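Local coordinates for protein extracellular invertase (Aspergillus kawachii, PDB 5XH8) that probably hydrolyses beta-fructofuranosides such as sucrose and has high transfructosylation activity, consistent with the formation of fructooligosaccharides such as 1-kestose, at residues Leu458-Phe464 / Val585-Thr591; Gly472-Gln478 / Ser576-Val582; Glu520-Leu526 / Ala555-Leu561. All coordinates share one frame; numbering follows the deposited sequence.

Interaction 1: Leu458-Phe464 / Val585-Thr591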
loop_
_atom_site.group_PDB
_atom_site.type_symbol
_atom_site.label_atom_id
_atom_site.label_comp_id
_atom_site.label_asym_id
_atom_site.label_seq_id
_atom_site.Cartn_x
_atom_site.Cartn_y
_atom_site.Cartn_z
ATOM N N LEU A 458 24.588 -11.944 -43.162
ATOM C CA LEU A 458 24.826 -13.074 -44.059
ATOM C C LEU A 458 23.503 -13.795 -44.252
ATOM O O LEU A 458 22.905 -14.218 -43.259
ATOM C CB LEU A 458 25.838 -14.059 -43.450
ATOM C CG LEU A 458 26.193 -15.282 -44.329
ATOM C CD1 LEU A 458 27.555 -15.834 -43.944
ATOM C CD2 LEU A 458 25.163 -16.406 -44.271
ATOM N N SER A 459 23.050 -13.932 -45.500
ATOM C CA SER A 459 21.834 -14.707 -45.833
ATOM C C SER A 459 22.187 -15.870 -46.749
ATOM O O SER A 459 22.995 -15.709 -47.669
ATOM C CB SER A 459 20.794 -13.864 -46.569
ATOM O OG SER A 459 20.886 -12.518 -46.204
ATOM N N ALA A 460 21.559 -17.020 -46.537
ATOM C CA ALA A 460 21.755 -18.141 -47.438
ATOM C C ALA A 460 20.670 -19.148 -47.230
ATOM O O ALA A 460 20.072 -19.216 -46.143
ATOM C CB ALA A 460 23.110 -18.788 -47.174
ATOM N N GLN A 461 20.455 -19.960 -48.265
ATOM C CA GLN A 461 19.543 -21.106 -48.223
ATOM C C GLN A 461 20.335 -22.402 -48.274
ATOM O O GLN A 461 21.270 -22.530 -49.064
ATOM C CB GLN A 461 18.567 -21.058 -49.388
ATOM C CG GLN A 461 17.590 -19.898 -49.329
ATOM C CD GLN A 461 18.216 -18.602 -49.807
ATOM O OE1 GLN A 461 18.703 -18.533 -50.938
ATOM N NE2 GLN A 461 18.233 -17.576 -48.949
ATOM N N LEU A 462 19.979 -23.343 -47.408
ATOM C CA LEU A 462 20.586 -24.654 -47.373
ATOM C C LEU A 462 19.489 -25.675 -47.676
ATOM O O LEU A 462 18.453 -25.710 -46.988
ATOM C CB LEU A 462 21.228 -24.941 -46.012
ATOM C CG LEU A 462 22.602 -24.327 -45.708
ATOM C CD1 LEU A 462 22.551 -22.806 -45.678
ATOM C CD2 LEU A 462 23.156 -24.883 -44.406
ATOM N N SER A 463 19.722 -26.493 -48.712
ATOM C CA SER A 463 18.814 -27.582 -49.089
ATOM C C SER A 463 19.475 -28.906 -48.796
ATOM O O SER A 463 20.677 -29.074 -49.020
ATOM C CB SER A 463 18.468 -27.487 -50.558
ATOM O OG SER A 463 17.977 -26.197 -50.845
ATOM N N PHE A 464 18.688 -29.831 -48.260
ATOM C CA PHE A 464 19.176 -31.115 -47.769
ATOM C C PHE A 464 18.427 -32.251 -48.468
ATOM O O PHE A 464 17.227 -32.117 -48.725
ATOM C CB PHE A 464 18.957 -31.224 -46.255
ATOM C CG PHE A 464 19.661 -30.153 -45.459
ATOM C CD1 PHE A 464 21.018 -30.260 -45.178
ATOM C CD2 PHE A 464 18.968 -29.038 -45.002
ATOM C CE1 PHE A 464 21.670 -29.287 -44.437
ATOM C CE2 PHE A 464 19.617 -28.053 -44.266
ATOM C CZ PHE A 464 20.969 -28.180 -43.983
ATOM N N VAL A 585 24.926 -31.327 -48.712
ATOM C CA VAL A 585 24.219 -30.056 -48.526
ATOM C C VAL A 585 24.414 -29.218 -49.748
ATOM O O VAL A 585 25.532 -29.139 -50.238
ATOM C CB VAL A 585 24.865 -29.151 -47.443
ATOM C CG1 VAL A 585 23.823 -28.225 -46.831
ATOM C CG2 VAL A 585 25.617 -29.957 -46.418
ATOM N N ALA A 586 23.375 -28.522 -50.184
ATOM C CA ALA A 586 23.525 -27.542 -51.238
ATOM C C ALA A 586 23.261 -26.159 -50.671
ATOM O O ALA A 586 22.164 -25.885 -50.165
ATOM C CB ALA A 586 22.579 -27.845 -52.394
ATOM N N PHE A 587 24.279 -25.301 -50.759
ATOM C CA PHE A 587 24.200 -23.909 -50.372
ATOM C C PHE A 587 23.818 -23.095 -51.576
ATOM O O PHE A 587 24.472 -23.189 -52.599
ATOM C CB PHE A 587 25.570 -23.405 -49.883
ATOM C CG PHE A 587 26.020 -24.017 -48.599
ATOM C CD1 PHE A 587 26.693 -25.235 -48.592
ATOM C CD2 PHE A 587 25.770 -23.377 -47.382
ATOM C CE1 PHE A 587 27.122 -25.804 -47.404
ATOM C CE2 PHE A 587 26.186 -23.945 -46.187
ATOM C CZ PHE A 587 26.871 -25.154 -46.197
ATOM N N SER A 588 22.797 -22.261 -51.462
ATOM C CA SER A 588 22.556 -21.270 -52.492
ATOM C C SER A 588 23.690 -20.259 -52.519
ATOM O O SER A 588 24.579 -20.256 -51.658
ATOM C CB SER A 588 21.297 -20.481 -52.191
ATOM O OG SER A 588 21.577 -19.546 -51.145
ATOM N N LYS A 589 23.626 -19.387 -53.515
ATOM C CA LYS A 589 24.310 -18.102 -53.510
ATOM C C LYS A 589 24.082 -17.448 -52.104
ATOM O O LYS A 589 22.964 -17.387 -51.584
ATOM C CB LYS A 589 23.737 -17.277 -54.671
ATOM C CG LYS A 589 24.207 -15.847 -54.881
ATOM C CD LYS A 589 23.047 -15.011 -55.446
ATOM C CE LYS A 589 23.477 -13.691 -56.077
ATOM N NZ LYS A 589 23.110 -13.596 -57.517
ATOM N N VAL A 590 25.179 -17.046 -51.482
ATOM C CA VAL A 590 25.193 -16.479 -50.151
ATOM C C VAL A 590 25.365 -14.983 -50.344
ATOM O O VAL A 590 26.255 -14.579 -51.094
ATOM C CB VAL A 590 26.385 -17.057 -49.359
ATOM C CG1 VAL A 590 26.406 -16.531 -47.936
ATOM C CG2 VAL A 590 26.337 -18.580 -49.383
ATOM N N THR A 591 24.525 -14.166 -49.705
ATOM C CA THR A 591 24.688 -12.712 -49.753
ATOM C C THR A 591 25.298 -12.193 -48.442
ATOM O O THR A 591 24.894 -12.598 -47.349
ATOM C CB THR A 591 23.348 -12.016 -50.031
ATOM O OG1 THR A 591 22.806 -12.537 -51.249
ATOM C CG2 THR A 591 23.529 -10.504 -50.177
HETATM O O HOH W 1 23.004 -10.153 -46.660
#

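Interaction 2: Gly472-Gln478 / Ser576-Val582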
loop_
_atom_site.group_PDB
_atom_site.type_symbol
_atom_site.label_atom_id
_atom_site.label_comp_id
_atom_site.label_asym_id
_atom_site.label_seq_id
_atom_site.Cartn_x
_atom_site.Cartn_y
_atom_site.Cartn_z
ATOM N N GLY A 472 23.346 -37.870 -38.868
ATOM C CA GLY A 472 24.389 -37.113 -38.169
ATOM C C GLY A 472 24.922 -35.894 -38.913
ATOM O O GLY A 472 25.993 -35.400 -38.569
ATOM N N LEU A 473 24.190 -35.415 -39.925
ATOM C CA LEU A 473 24.526 -34.186 -40.653
ATOM C C LEU A 473 24.632 -32.947 -39.736
ATOM O O LEU A 473 23.812 -32.769 -38.817
ATOM C CB LEU A 473 23.494 -33.914 -41.765
ATOM C CG LEU A 473 23.698 -32.635 -42.606
ATOM C CD1 LEU A 473 23.350 -32.861 -44.070
ATOM C CD2 LEU A 473 22.911 -31.427 -42.071
ATOM N N LYS A 474 25.659 -32.134 -40.018
ATOM C CA LYS A 474 25.861 -30.807 -39.451
ATOM C C LYS A 474 26.365 -29.927 -40.571
ATOM O O LYS A 474 27.445 -30.187 -41.104
ATOM C CB LYS A 474 26.898 -30.823 -38.338
ATOM C CG LYS A 474 26.468 -31.610 -37.124
ATOM C CD LYS A 474 27.604 -31.818 -36.159
ATOM C CE LYS A 474 27.314 -33.038 -35.313
ATOM N NZ LYS A 474 28.140 -33.019 -34.092
ATOM N N SER A 475 25.590 -28.905 -40.940
ATOM C CA SER A 475 26.003 -27.953 -41.963
ATOM C C SER A 475 25.643 -26.502 -41.590
ATOM O O SER A 475 24.582 -26.236 -41.022
ATOM C CB SER A 475 25.373 -28.329 -43.316
ATOM O OG SER A 475 25.318 -29.747 -43.495
ATOM N N GLY A 476 26.533 -25.572 -41.933
ATOM C CA GLY A 476 26.272 -24.167 -41.759
ATOM C C GLY A 476 27.443 -23.311 -42.181
ATOM O O GLY A 476 27.991 -23.500 -43.270
ATOM N N PHE A 477 27.817 -22.358 -41.329
ATOM C CA PHE A 477 28.926 -21.465 -41.615
ATOM C C PHE A 477 29.831 -21.304 -40.419
ATOM O O PHE A 477 29.418 -21.455 -39.276
ATOM C CB PHE A 477 28.438 -20.094 -42.057
ATOM C CG PHE A 477 27.566 -20.121 -43.271
ATOM C CD1 PHE A 477 28.119 -20.023 -44.545
ATOM C CD2 PHE A 477 26.181 -20.235 -43.146
ATOM C CE1 PHE A 477 27.310 -20.056 -45.667
ATOM C CE2 PHE A 477 25.371 -20.264 -44.267
ATOM C CZ PHE A 477 25.935 -20.179 -45.528
ATOM N N GLN A 478 31.085 -21.001 -40.720
ATOM C CA GLN A 478 32.063 -20.628 -39.738
ATOM C C GLN A 478 32.281 -19.133 -39.945
ATOM O O GLN A 478 32.518 -18.696 -41.065
ATOM C CB GLN A 478 33.352 -21.418 -39.951
ATOM C CG GLN A 478 34.292 -21.343 -38.779
ATOM C CD GLN A 478 35.603 -22.072 -39.029
ATOM O OE1 GLN A 478 36.491 -21.573 -39.717
ATOM N NE2 GLN A 478 35.733 -23.243 -38.447
ATOM N N SER A 576 33.482 -19.088 -43.728
ATOM C CA SER A 576 33.627 -20.307 -44.515
ATOM C C SER A 576 32.351 -21.123 -44.486
ATOM O O SER A 576 31.626 -21.096 -43.478
ATOM C CB SER A 576 34.750 -21.158 -43.941
ATOM O OG SER A 576 35.951 -20.431 -43.993
ATOM N N PHE A 577 32.099 -21.870 -45.570
ATOM C CA PHE A 577 31.102 -22.952 -45.556
ATOM C C PHE A 577 31.601 -23.990 -44.572
ATOM O O PHE A 577 32.811 -24.151 -44.391
ATOM C CB PHE A 577 30.931 -23.625 -46.931
ATOM C CG PHE A 577 30.472 -22.693 -48.014
ATOM C CD1 PHE A 577 29.126 -22.458 -48.211
ATOM C CD2 PHE A 577 31.390 -22.045 -48.831
ATOM C CE1 PHE A 577 28.699 -21.580 -49.198
ATOM C CE2 PHE A 577 30.971 -21.170 -49.819
ATOM C CZ PHE A 577 29.622 -20.935 -50.003
ATOM N N PHE A 578 30.678 -24.672 -43.915
ATOM C CA PHE A 578 31.027 -25.750 -43.008
ATOM C C PHE A 578 30.058 -26.900 -43.231
ATOM O O PHE A 578 28.858 -26.680 -43.386
ATOM C CB PHE A 578 30.951 -25.299 -41.546
ATOM C CG PHE A 578 30.805 -26.439 -40.577
ATOM C CD1 PHE A 578 31.902 -27.220 -40.235
ATOM C CD2 PHE A 578 29.568 -26.761 -40.043
ATOM C CE1 PHE A 578 31.771 -28.282 -39.353
ATOM C CE2 PHE A 578 29.427 -27.822 -39.158
ATOM C CZ PHE A 578 30.532 -28.583 -38.807
ATOM N N HIS A 579 30.593 -28.118 -43.233
ATOM C CA HIS A 579 29.805 -29.343 -43.423
ATOM C C HIS A 579 30.618 -30.502 -42.843
ATOM O O HIS A 579 31.832 -30.578 -43.081
ATOM C CB HIS A 579 29.489 -29.525 -44.912
ATOM C CG HIS A 579 28.843 -30.835 -45.241
ATOM N ND1 HIS A 579 27.685 -31.268 -44.635
ATOM C CD2 HIS A 579 29.195 -31.805 -46.119
ATOM C CE1 HIS A 579 27.356 -32.453 -45.117
ATOM N NE2 HIS A 579 28.255 -32.800 -46.022
ATOM N N ASN A 580 29.983 -31.372 -42.051
ATOM C CA ASN A 580 30.732 -32.418 -41.314
ATOM C C ASN A 580 30.957 -33.714 -42.122
ATOM O O ASN A 580 31.467 -34.693 -41.592
ATOM C CB ASN A 580 30.077 -32.740 -39.969
ATOM C CG ASN A 580 28.761 -33.463 -40.110
ATOM O OD1 ASN A 580 28.101 -33.386 -41.150
ATOM N ND2 ASN A 580 28.340 -34.132 -39.048
ATOM N N GLY A 581 30.539 -33.723 -43.381
ATOM C CA GLY A 581 30.760 -34.848 -44.254
ATOM C C GLY A 581 29.653 -35.870 -44.251
ATOM O O GLY A 581 29.643 -36.724 -45.128
ATOM N N VAL A 582 28.719 -35.790 -43.296
ATOM C CA VAL A 582 27.624 -36.757 -43.211
ATOM C C VAL A 582 26.530 -36.332 -44.195
ATOM O O VAL A 582 25.770 -35.393 -43.944
ATOM C CB VAL A 582 27.087 -36.898 -41.776
ATOM C CG1 VAL A 582 25.901 -37.857 -41.725
ATOM C CG2 VAL A 582 28.199 -37.359 -40.842
#

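Interaction 3: Glu520-Leu526 / Ala555-Leu561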
loop_
_atom_site.group_PDB
_atom_site.type_symbol
_atom_site.label_atom_id
_atom_site.label_comp_id
_atom_site.label_asym_id
_atom_site.label_seq_id
_atom_site.Cartn_x
_atom_site.Cartn_y
_atom_site.Cartn_z
ATOM N N GLU A 520 25.157 -22.485 -27.652
ATOM C CA GLU A 520 23.777 -22.007 -27.659
ATOM C C GLU A 520 23.072 -22.893 -28.662
ATOM O O GLU A 520 23.688 -23.317 -29.655
ATOM C CB GLU A 520 23.694 -20.537 -28.102
ATOM C CG GLU A 520 24.398 -19.537 -27.166
ATOM C CD GLU A 520 23.489 -18.826 -26.146
ATOM O OE1 GLU A 520 22.360 -19.285 -25.897
ATOM O OE2 GLU A 520 23.936 -17.815 -25.556
ATOM N N ALA A 521 21.795 -23.161 -28.418
ATOM C CA ALA A 521 21.010 -24.032 -29.289
ATOM C C ALA A 521 19.550 -23.663 -29.261
ATOM O O ALA A 521 19.034 -23.258 -28.212
ATOM C CB ALA A 521 21.170 -25.487 -28.842
ATOM N N GLY A 522 18.885 -23.818 -30.406
ATOM C CA GLY A 522 17.431 -23.829 -30.473
ATOM C C GLY A 522 16.849 -24.823 -31.477
ATOM O O GLY A 522 17.447 -25.080 -32.513
ATOM N N LYS A 523 15.679 -25.370 -31.152
ATOM C CA LYS A 523 14.954 -26.323 -32.010
ATOM C C LYS A 523 14.339 -25.635 -33.215
ATOM O O LYS A 523 13.719 -24.567 -33.085
ATOM C CB LYS A 523 13.800 -26.983 -31.256
ATOM C CG LYS A 523 14.217 -27.820 -30.066
ATOM C CD LYS A 523 14.720 -29.189 -30.479
ATOM C CE LYS A 523 13.614 -30.050 -31.074
ATOM N NZ LYS A 523 14.003 -31.481 -30.957
ATOM N N LEU A 524 14.507 -26.261 -34.383
ATOM C CA LEU A 524 13.853 -25.817 -35.604
ATOM C C LEU A 524 13.528 -27.055 -36.452
ATOM O O LEU A 524 14.439 -27.763 -36.850
ATOM C CB LEU A 524 14.766 -24.885 -36.395
ATOM C CG LEU A 524 14.223 -24.452 -37.762
ATOM C CD1 LEU A 524 12.940 -23.633 -37.634
ATOM C CD2 LEU A 524 15.288 -23.685 -38.517
ATOM N N ARG A 525 12.242 -27.314 -36.690
ATOM C CA ARG A 525 11.823 -28.400 -37.569
ATOM C C ARG A 525 11.700 -27.873 -38.983
ATOM O O ARG A 525 11.058 -26.849 -39.226
ATOM C CB ARG A 525 10.488 -29.002 -37.152
ATOM C CG ARG A 525 9.916 -29.979 -38.189
ATOM C CD ARG A 525 8.945 -30.956 -37.579
ATOM N NE ARG A 525 9.634 -31.807 -36.624
ATOM C CZ ARG A 525 9.038 -32.578 -35.727
ATOM N NH1 ARG A 525 7.710 -32.663 -35.653
ATOM N NH2 ARG A 525 9.783 -33.289 -34.898
ATOM N N LEU A 526 12.335 -28.593 -39.901
ATOM C CA LEU A 526 12.183 -28.408 -41.342
ATOM C C LEU A 526 11.242 -29.538 -41.762
ATOM O O LEU A 526 11.577 -30.719 -41.613
ATOM C CB LEU A 526 13.558 -28.533 -42.029
ATOM C CG LEU A 526 14.576 -27.460 -41.589
ATOM C CD1 LEU A 526 15.974 -27.687 -42.160
ATOM C CD2 LEU A 526 14.066 -26.074 -41.980
ATOM N N ALA A 555 15.758 -17.864 -38.825
ATOM C CA ALA A 555 15.446 -18.906 -39.832
ATOM C C ALA A 555 13.963 -18.956 -40.176
ATOM O O ALA A 555 13.093 -18.994 -39.276
ATOM C CB ALA A 555 15.934 -20.272 -39.381
ATOM N N ASN A 556 13.681 -18.873 -41.479
ATOM C CA ASN A 556 12.391 -19.265 -42.045
ATOM C C ASN A 556 11.237 -18.412 -41.529
ATOM O O ASN A 556 10.090 -18.869 -41.491
ATOM C CB ASN A 556 12.150 -20.765 -41.787
ATOM C CG ASN A 556 13.089 -21.653 -42.604
ATOM O OD1 ASN A 556 12.640 -22.388 -43.483
ATOM N ND2 ASN A 556 14.378 -21.610 -42.308
ATOM N N GLY A 557 11.551 -17.170 -41.128
ATOM C CA GLY A 557 10.583 -16.233 -40.556
ATOM C C GLY A 557 9.863 -16.697 -39.308
ATOM O O GLY A 557 8.807 -16.144 -38.985
ATOM N N ARG A 558 10.412 -17.703 -38.620
ATOM C CA ARG A 558 9.784 -18.290 -37.432
ATOM C C ARG A 558 10.758 -18.742 -36.343
ATOM O O ARG A 558 10.363 -19.424 -35.421
ATOM C CB ARG A 558 8.897 -19.479 -37.843
ATOM C CG ARG A 558 9.641 -20.682 -38.407
ATOM C CD ARG A 558 8.689 -21.581 -39.201
ATOM N NE ARG A 558 9.238 -22.925 -39.423
ATOM C CZ ARG A 558 9.428 -23.520 -40.608
ATOM N NH1 ARG A 558 9.129 -22.911 -41.761
ATOM N NH2 ARG A 558 9.927 -24.755 -40.636
ATOM N N PHE A 559 12.021 -18.358 -36.438
ATOM C CA PHE A 559 13.037 -18.836 -35.520
ATOM C C PHE A 559 13.994 -17.706 -35.239
ATOM O O PHE A 559 14.382 -16.997 -36.161
ATOM C CB PHE A 559 13.807 -19.988 -36.129
ATOM C CG PHE A 559 14.928 -20.480 -35.281
ATOM C CD1 PHE A 559 16.204 -19.929 -35.398
ATOM C CD2 PHE A 559 14.723 -21.487 -34.371
ATOM C CE1 PHE A 559 17.247 -20.386 -34.610
ATOM C CE2 PHE A 559 15.757 -21.954 -33.586
ATOM C CZ PHE A 559 17.027 -21.412 -33.717
ATOM N N ALA A 560 14.359 -17.551 -33.965
ATOM C CA ALA A 560 15.421 -16.618 -33.562
ATOM C C ALA A 560 16.239 -17.166 -32.416
ATOM O O ALA A 560 15.684 -17.682 -31.451
ATOM C CB ALA A 560 14.845 -15.251 -33.191
ATOM N N LEU A 561 17.561 -17.026 -32.533
ATOM C CA LEU A 561 18.519 -17.444 -31.513
ATOM C C LEU A 561 19.643 -16.397 -31.454
ATOM O O LEU A 561 20.320 -16.156 -32.470
ATOM C CB LEU A 561 19.112 -18.796 -31.861
ATOM C CG LEU A 561 20.301 -19.322 -31.035
ATOM C CD1 LEU A 561 19.988 -19.429 -29.571
ATOM C CD2 LEU A 561 20.705 -20.698 -31.534
#

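Interaction 1: Leu458-Phe464 / Val585-Thr591
Backbone hydrogen bonds run in both directions between Ser459 and Thr591 and between Ser463 and Ala586, making two hydrogen-bonded antiparallel pairs; Ser463 N lies 2.9 Å from Ala586 O. Leu462 and Phe587 form a non-hydrogen-bonded pair beside the second. The register shifts by one residue between the Ser459-Thr591 and Leu462-Phe587 pairs, and Gln461 spans this irregularity. Its O accepts from Ser588 N, whereas its N-H goes to a hydroxyl, Gln461 N to Ser588 OG being 3.1 Å at 167°. A chi1 of 76° sets Ser588 OG between its own N and carbonyl carbon, facing the neighbouring chain. Ser588 OG also donates to Lys589 O at 2.6 Å, from above the carbonyl plane. Beyond the backbone, the Gln461 amide bonds Asp541 through NE2.

The apolar contacts involve Leu462 and Phe587, which lie side by side and point the same way, with Leu462 CG 3.6 Å from Phe587 CE2. Phe464 CE1 meets Val585 CG1 at 3.4 Å. Val590 splits its branches, CG1 to Leu458 CG (3.8 Å) and CG2 to Ala460 CB (3.9 Å). Phe587 also meets Phe477 and Phe577 of the facing sheet edge-to-face.

This chemistry implies a two-sided ladder: an apolar face in the core of the beta-sandwich, a more polar one bearing Ser459, Ser463 and Thr591, and a serine hydroxyl replacing a main-chain acceptor where the register shifts.

Interaction 2: Gly472-Gln478 / Ser576-Val582
Asn580 turns its side chain toward Lys474 and Gly472, holding the first residue of strand 474-478 and the loop just before it. With chi1 at 70°, CG sits between the residue's own N and carbonyl carbon, which folds the amide back over the partner chain. Asn580 CB packs 3.8 Å from Lys474 O, the same oxygen that accepts from Asn580 N. One step further, CG lies beside Lys474 N, and OD1 accepts from it at 3.0 Å (Lys474 N to Asn580 OD1). A second donor, Val582 N, reaches Asn580 OD1 at 3.3 Å; this bond from the backbone N two residues on closes an Asx turn. Both donors lie far out of the carbonyl plane, one on each side, and neither is on a lone pair. At the tip, Asn580 ND2 donates to Gly472 O at 2.7 Å and 162°, with the acceptor in the amide plane. Three bonds thus fix the rotation of this amide, while the extended aliphatic chain of Lys474 crosses it at about a right angle.

Beyond this turn the two chains run as neighbouring antiparallel strands in one sheet of the C-terminal beta-sandwich of the GH32 enzymes. Ser475 and His579 form a non-hydrogen-bonded pair on the face that packs on Val585. Ser475 OG and His579 ND1 are hydrogen-bonded at 3.0 Å, the hydroxyl at the imidazole edge, and Gly583 O is bonded at NE2. Gly581 N lies over the centre of the same ring. Further along, the rings of Phe477 and Phe577 lie side by side, with centroids 5.9 Å apart and planes at 39°, and Phe577 also meets Phe447. Phe578 extends from the other side of the sheet, beside Gly476, which has no side chain, and its CE2 comes within 3.6 Å of Lys474 O.

Interaction 3: Glu520-Leu526 / Ala555-Leu561
Leu524 points into the 555-561 hairpin and meets three of its residues with different atoms. With CG anti to N (chi1 175°), the side chain extends toward the hairpin. Leu524 CD2 rests 3.6 Å from Ala555 CB, and CD1 lies alongside Phe559 CB and within 4.2 Å of Arg558 NE; the Leu524 and Arg558 side chains cross at about a right angle. The Leu524 and Phe559 side chains pass each other at a slant, with Leu524 CB 4.0 Å from Phe559 CD2.

That ring presents its edge to the opposing main chain: Phe559 CE2 is 3.4 Å from Lys523 O, which lies near the ring plane. Gly522, with no side chain, lets the ring approach its backbone, and Trp314 meets the ring as well. Next along, Leu561 spreads its methyls, CD2 to Gly522 N (3.8 Å) and CD1 to Glu520 CB (4.1 Å). The Glu520 carboxylate bonds Thr563 and the backbone N of Phe316, a residue of the sodium site.

Arg558 reaches across with its guanidinium edge. Arg558 NH2 donates to Arg525 O at 2.8 Å, the acceptor lying in the guanidinium plane and the donor almost in line with the carbonyl, although the angle at hydrogen is only 138°. Arg558 and Phe559 both face Ala555 in a classic beta bulge, which places arginine and phenylalanine on the same side of the hairpin. Arg558 NH1 forms a salt bridge to Glu538.

No backbone ladder joins strands 520-523 and 559-561, whose axes come within 7.7 Å at closest approach. The two sheets of the sandwich are held together here by apolar packing in the middle, with a charged donor closing one end onto a main-chain oxygen.

How the interactions relate
All three interactions belong to the C-terminal beta-sandwich. Interactions 1 and 2 are ladders within its two different sheets, with centres about 12 Å apart, and they pack face to face, Phe587 lying against Gly476 and Phe464 against Leu473. Interaction 3, about 16 Å from the centre of interaction 1 and 17 Å from that of interaction 2, brings together a terminal strand of each sheet on the side nearer the sodium ion. Phe464 links the series, since it also touches Leu526 of interaction 3. Along the chain the pairings are concentric, with interaction 1 outermost and interaction 3 innermost, so sequence-distant strands close one compact domain.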